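Local coordinates for transferrin (Manduca sexta, PDB 6WB6), which transports iron in the insect, binding a single ferric ion per molecule together with a carbonate anion, at residues V29-V34 and R290-Q295; K532-D537 and N555-L560. One frame throughout, in Å; residues are numbered along the deposited sequence.

Interaction 1 of 2, residues V29-V34 and R290-Q295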
# COMPACT_ATOMS: atom_id res chain seq x y z
N VAL A 29 -7.54 15.62 34.71
CA VAL A 29 -6.82 16.14 33.56
C VAL A 29 -7.82 16.39 32.42
O VAL A 29 -8.63 15.52 32.10
CB VAL A 29 -5.71 15.16 33.13
CG1 VAL A 29 -5.01 15.65 31.92
CG2 VAL A 29 -4.69 14.95 34.27
N ALA A 30 -7.79 17.60 31.85
CA ALA A 30 -8.54 17.91 30.64
C ALA A 30 -7.72 17.52 29.41
O ALA A 30 -6.63 18.06 29.20
CB ALA A 30 -8.89 19.40 30.58
N LEU A 31 -8.26 16.62 28.60
CA LEU A 31 -7.70 16.32 27.29
C LEU A 31 -8.55 16.97 26.21
O LEU A 31 -9.77 17.05 26.33
CB LEU A 31 -7.66 14.82 27.03
CG LEU A 31 -6.67 13.95 27.80
CD1 LEU A 31 -7.24 12.58 27.79
CD2 LEU A 31 -5.31 13.99 27.17
N GLU A 32 -7.91 17.40 25.13
CA GLU A 32 -8.64 17.86 23.96
C GLU A 32 -8.16 17.09 22.75
O GLU A 32 -6.99 16.72 22.63
CB GLU A 32 -8.48 19.35 23.66
CG GLU A 32 -7.63 20.13 24.59
CD GLU A 32 -7.54 21.61 24.18
OE1 GLU A 32 -7.99 21.95 23.06
OE2 GLU A 32 -7.04 22.44 24.97
N CYS A 33 -9.09 16.89 21.83
CA CYS A 33 -8.83 16.24 20.57
C CYS A 33 -8.42 17.31 19.55
O CYS A 33 -9.14 18.29 19.35
CB CYS A 33 -10.09 15.49 20.14
SG CYS A 33 -10.65 14.26 21.41
N VAL A 34 -7.25 17.15 18.94
CA VAL A 34 -6.80 17.98 17.82
C VAL A 34 -6.78 17.09 16.58
O VAL A 34 -6.00 16.13 16.53
CB VAL A 34 -5.41 18.58 18.08
CG1 VAL A 34 -5.01 19.55 16.94
CG2 VAL A 34 -5.36 19.24 19.42
N ARG A 290 0.13 10.87 32.51
CA ARG A 290 0.41 9.43 32.51
C ARG A 290 -0.66 8.67 33.28
O ARG A 290 -1.04 7.54 32.91
CB ARG A 290 1.78 9.17 33.12
CG ARG A 290 2.97 9.64 32.28
CD ARG A 290 4.26 9.64 33.11
NE ARG A 290 5.43 9.22 32.34
CZ ARG A 290 6.68 9.42 32.72
NH1 ARG A 290 6.95 10.06 33.85
NH2 ARG A 290 7.68 9.00 31.95
N GLU A 291 -1.14 9.28 34.35
CA GLU A 291 -2.22 8.71 35.15
C GLU A 291 -3.52 8.69 34.37
O GLU A 291 -4.32 7.75 34.50
CB GLU A 291 -2.31 9.54 36.45
CG GLU A 291 -3.56 9.38 37.34
CD GLU A 291 -3.96 10.74 37.99
OE1 GLU A 291 -3.87 11.80 37.31
OE2 GLU A 291 -4.33 10.76 39.18
N LYS A 292 -3.76 9.72 33.57
CA LYS A 292 -4.96 9.76 32.74
C LYS A 292 -4.94 8.66 31.68
O LYS A 292 -5.92 7.93 31.52
CB LYS A 292 -5.09 11.13 32.08
CG LYS A 292 -6.29 11.23 31.18
CD LYS A 292 -7.56 11.47 31.96
CE LYS A 292 -8.72 11.55 31.00
NZ LYS A 292 -10.01 11.67 31.67
N VAL A 293 -3.87 8.57 30.91
CA VAL A 293 -3.78 7.53 29.89
C VAL A 293 -3.89 6.14 30.51
O VAL A 293 -4.64 5.28 30.03
CB VAL A 293 -2.48 7.69 29.08
CG1 VAL A 293 -2.36 6.58 28.04
CG2 VAL A 293 -2.50 9.04 28.39
N LYS A 294 -3.15 5.90 31.60
CA LYS A 294 -3.26 4.62 32.29
C LYS A 294 -4.69 4.29 32.65
O LYS A 294 -5.12 3.14 32.56
CB LYS A 294 -2.36 4.61 33.54
CG LYS A 294 -0.87 4.51 33.26
CD LYS A 294 -0.00 4.57 34.53
CE LYS A 294 -0.45 3.57 35.63
NZ LYS A 294 -0.48 2.13 35.22
N GLN A 295 -5.47 5.30 33.06
CA GLN A 295 -6.84 5.05 33.49
C GLN A 295 -7.75 4.74 32.31
O GLN A 295 -8.59 3.84 32.39
CB GLN A 295 -7.38 6.25 34.28
CG GLN A 295 -6.96 6.19 35.72
CD GLN A 295 -7.13 7.50 36.43
OE1 GLN A 295 -7.87 8.38 35.97
NE2 GLN A 295 -6.45 7.65 37.57
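L31 and K292 carry this contact, where the second strand of a beta-alpha-beta unit (strand 5-10, helix 14-21, strand 31-36) meets helix 286-300 in the first transferrin-like repeat. The CD1 branch of L31 lies 3.7 Å from K292 CE and 3.8 Å from K292 CG, so a methyl group rests against the aliphatic part of the lysine. Two torsions put that part there: CG of K292 is anti to the backbone N (chi1 179°), directing the chain at the strand, and a bend at chi2 (79°) turns the rest past L31 CD1. V29 approaches the same lysine from the loop before the strand, with CB-to-CB 4.2 Å between V29 and K292. No hydrogen bond joins the segments; V29 O is 4.1 Å from K292 NZ, too far for one. The ammonium instead bonds T25 OG1, while Q295 OE1 takes the amide of S27, so the helix also holds the loop leading into V29. With an alanine at K292 the lysine chain is gone, which is likely to open a gap beside L31 CD1 and leave T25 OG1 without this partner. V29 CG2 lies 4.5 Å from E291 OE1, which also bonds S27 OG weakly.

Interaction 2 of 2, residues K532-D537 and N555-L560; sequences KCLEED and NQYELL
E535, whose CA and CB meet the hydroxyl of Y557, offers its backbone O to K443 NZ, and the same ammonium forms a salt bridge with D537 OD1. One lysine nitrogen is thus gripped by the last helical carbonyl and by a carboxylate two residues further on. The chain turns there: E536 N still bonds K532 O at 3.0 Å, but D537, with a positive phi of 53°, sends its N to L534 O at 2.9 Å, one residue closer in sequence. Across the contact everything converges on the Y557 side chain. Its OH lies 3.3 Å from E535 CA and 3.5 Å from E535 CB, so the outer end of the phenol abuts the last helical residue without a hydrogen bond between the segments. L534 approaches the CD1-CE1 side of the ring obliquely: with CG anti to the backbone N (chi1 -158°), its CD2 lies 3.4 Å from Y557 CE1, a close apolar contact. The two side chains run past each other in opposite directions. The E535 chain continues extended toward its carboxylate, whose plane is 77° from the phenol ring; OE2 forms a salt bridge with K532 NZ at 3.4 Å, as a hydrogen bond weak. Y557 also makes an edge-to-face pair with F552. In the second transferrin-like repeat, strand 557-560 runs antiparallel to strand 437-443 in the branched mixed sheet; L534 touches V441 and Y557 touches K443 on that central strand, while the disulfide C533-C460 ties helix 530-535 to strand 458-461.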
# COMPACT_ATOMS: atom_id res chain seq x y z
N LYS A 532 -31.01 10.72 -18.57
CA LYS A 532 -32.30 11.27 -18.99
C LYS A 532 -32.59 10.94 -20.44
O LYS A 532 -33.73 10.65 -20.81
CB LYS A 532 -32.35 12.79 -18.81
CG LYS A 532 -33.72 13.33 -18.43
CD LYS A 532 -34.12 12.86 -17.03
CE LYS A 532 -35.46 13.44 -16.60
NZ LYS A 532 -35.96 12.76 -15.38
N CYS A 533 -31.54 10.98 -21.28
CA CYS A 533 -31.70 10.69 -22.69
C CYS A 533 -32.11 9.24 -22.91
O CYS A 533 -32.98 8.96 -23.74
CB CYS A 533 -30.38 11.05 -23.39
SG CYS A 533 -30.19 10.62 -25.12
N LEU A 534 -31.56 8.32 -22.12
CA LEU A 534 -31.99 6.92 -22.24
C LEU A 534 -33.40 6.74 -21.72
O LEU A 534 -34.26 6.20 -22.42
CB LEU A 534 -31.03 5.99 -21.49
CG LEU A 534 -31.06 4.53 -21.97
CD1 LEU A 534 -30.61 4.40 -23.46
CD2 LEU A 534 -30.21 3.65 -21.10
N GLU A 535 -33.66 7.18 -20.48
CA GLU A 535 -34.99 7.15 -19.88
C GLU A 535 -36.09 7.63 -20.83
O GLU A 535 -37.14 6.99 -20.91
CB GLU A 535 -35.00 7.98 -18.59
CG GLU A 535 -36.39 8.11 -17.96
CD GLU A 535 -36.39 8.92 -16.66
OE1 GLU A 535 -37.44 8.99 -16.00
OE2 GLU A 535 -35.34 9.50 -16.31
N GLU A 536 -35.86 8.74 -21.55
CA GLU A 536 -36.87 9.34 -22.43
C GLU A 536 -36.86 8.78 -23.86
O GLU A 536 -37.44 9.39 -24.77
CB GLU A 536 -36.69 10.87 -22.50
CG GLU A 536 -37.02 11.61 -21.19
CD GLU A 536 -36.77 13.11 -21.29
OE1 GLU A 536 -36.31 13.57 -22.35
OE2 GLU A 536 -37.06 13.82 -20.31
N ASP A 537 -36.19 7.64 -24.07
CA ASP A 537 -36.12 6.96 -25.36
C ASP A 537 -35.64 7.89 -26.48
O ASP A 537 -35.91 7.66 -27.67
CB ASP A 537 -37.46 6.32 -25.72
CG ASP A 537 -37.85 5.23 -24.73
OD1 ASP A 537 -36.98 4.79 -23.95
OD2 ASP A 537 -39.01 4.79 -24.74
N ASN A 555 -33.00 -2.11 -11.58
CA ASN A 555 -34.12 -2.96 -11.96
C ASN A 555 -34.60 -2.71 -13.38
O ASN A 555 -35.25 -3.58 -13.96
CB ASN A 555 -35.28 -2.77 -10.98
CG ASN A 555 -34.90 -3.08 -9.56
OD1 ASN A 555 -34.09 -3.98 -9.30
ND2 ASN A 555 -35.46 -2.33 -8.63
N GLN A 556 -34.28 -1.55 -13.98
CA GLN A 556 -34.79 -1.22 -15.31
C GLN A 556 -33.73 -1.25 -16.41
O GLN A 556 -34.09 -1.34 -17.58
CB GLN A 556 -35.45 0.17 -15.31
CG GLN A 556 -36.48 0.35 -14.23
CD GLN A 556 -36.91 1.80 -14.09
OE1 GLN A 556 -37.03 2.52 -15.07
NE2 GLN A 556 -37.13 2.24 -12.85
N TYR A 557 -32.45 -1.20 -16.06
CA TYR A 557 -31.37 -1.03 -17.01
C TYR A 557 -30.37 -2.16 -16.91
O TYR A 557 -30.22 -2.81 -15.86
CB TYR A 557 -30.66 0.29 -16.79
CG TYR A 557 -31.56 1.44 -17.08
CD1 TYR A 557 -31.70 1.92 -18.37
CD2 TYR A 557 -32.29 2.04 -16.07
CE1 TYR A 557 -32.53 2.98 -18.65
CE2 TYR A 557 -33.13 3.12 -16.34
CZ TYR A 557 -33.25 3.58 -17.64
OH TYR A 557 -34.08 4.64 -17.94
N GLU A 558 -29.70 -2.41 -18.03
CA GLU A 558 -28.73 -3.48 -18.16
C GLU A 558 -27.53 -2.94 -18.91
O GLU A 558 -27.58 -1.88 -19.53
CB GLU A 558 -29.31 -4.67 -18.93
CG GLU A 558 -29.84 -5.80 -18.12
CD GLU A 558 -30.65 -6.73 -18.99
OE1 GLU A 558 -30.86 -6.36 -20.17
OE2 GLU A 558 -31.08 -7.79 -18.51
N LEU A 559 -26.46 -3.72 -18.91
CA LEU A 559 -25.30 -3.44 -19.74
C LEU A 559 -25.33 -4.32 -20.98
O LEU A 559 -25.69 -5.49 -20.90
CB LEU A 559 -24.01 -3.66 -18.97
CG LEU A 559 -23.98 -2.82 -17.69
CD1 LEU A 559 -22.69 -3.08 -16.89
CD2 LEU A 559 -24.15 -1.33 -18.04
N LEU A 560 -25.02 -3.72 -22.12
CA LEU A 560 -24.85 -4.43 -23.38
C LEU A 560 -23.38 -4.80 -23.50
O LEU A 560 -22.53 -3.92 -23.63
CB LEU A 560 -25.28 -3.53 -24.55
CG LEU A 560 -25.09 -4.05 -25.96
CD1 LEU A 560 -25.95 -5.28 -26.14
CD2 LEU A 560 -25.43 -2.97 -26.98

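Interactions 1 and 2 belong to different transferrin-like repeats, the first to 5-346 and the second to 353-658, and follow one another along the chain. Their centres are about 56 Å apart and their nearest atoms about 42 Å, so they share no residue or direct touch. Both join a helix to a strand without a hydrogen bond across, through aliphatic contacts in the first and an aromatic ring in the second. Neither reaches the ferric ion, bound by Y90 and Y204 in the first repeat, or the carbonate sites beside it. The disulfide of interaction 2, C460-C533, has a probable counterpart in C114-C210, which joins strand 112-114 to helix 203-213, the helix carrying Y204.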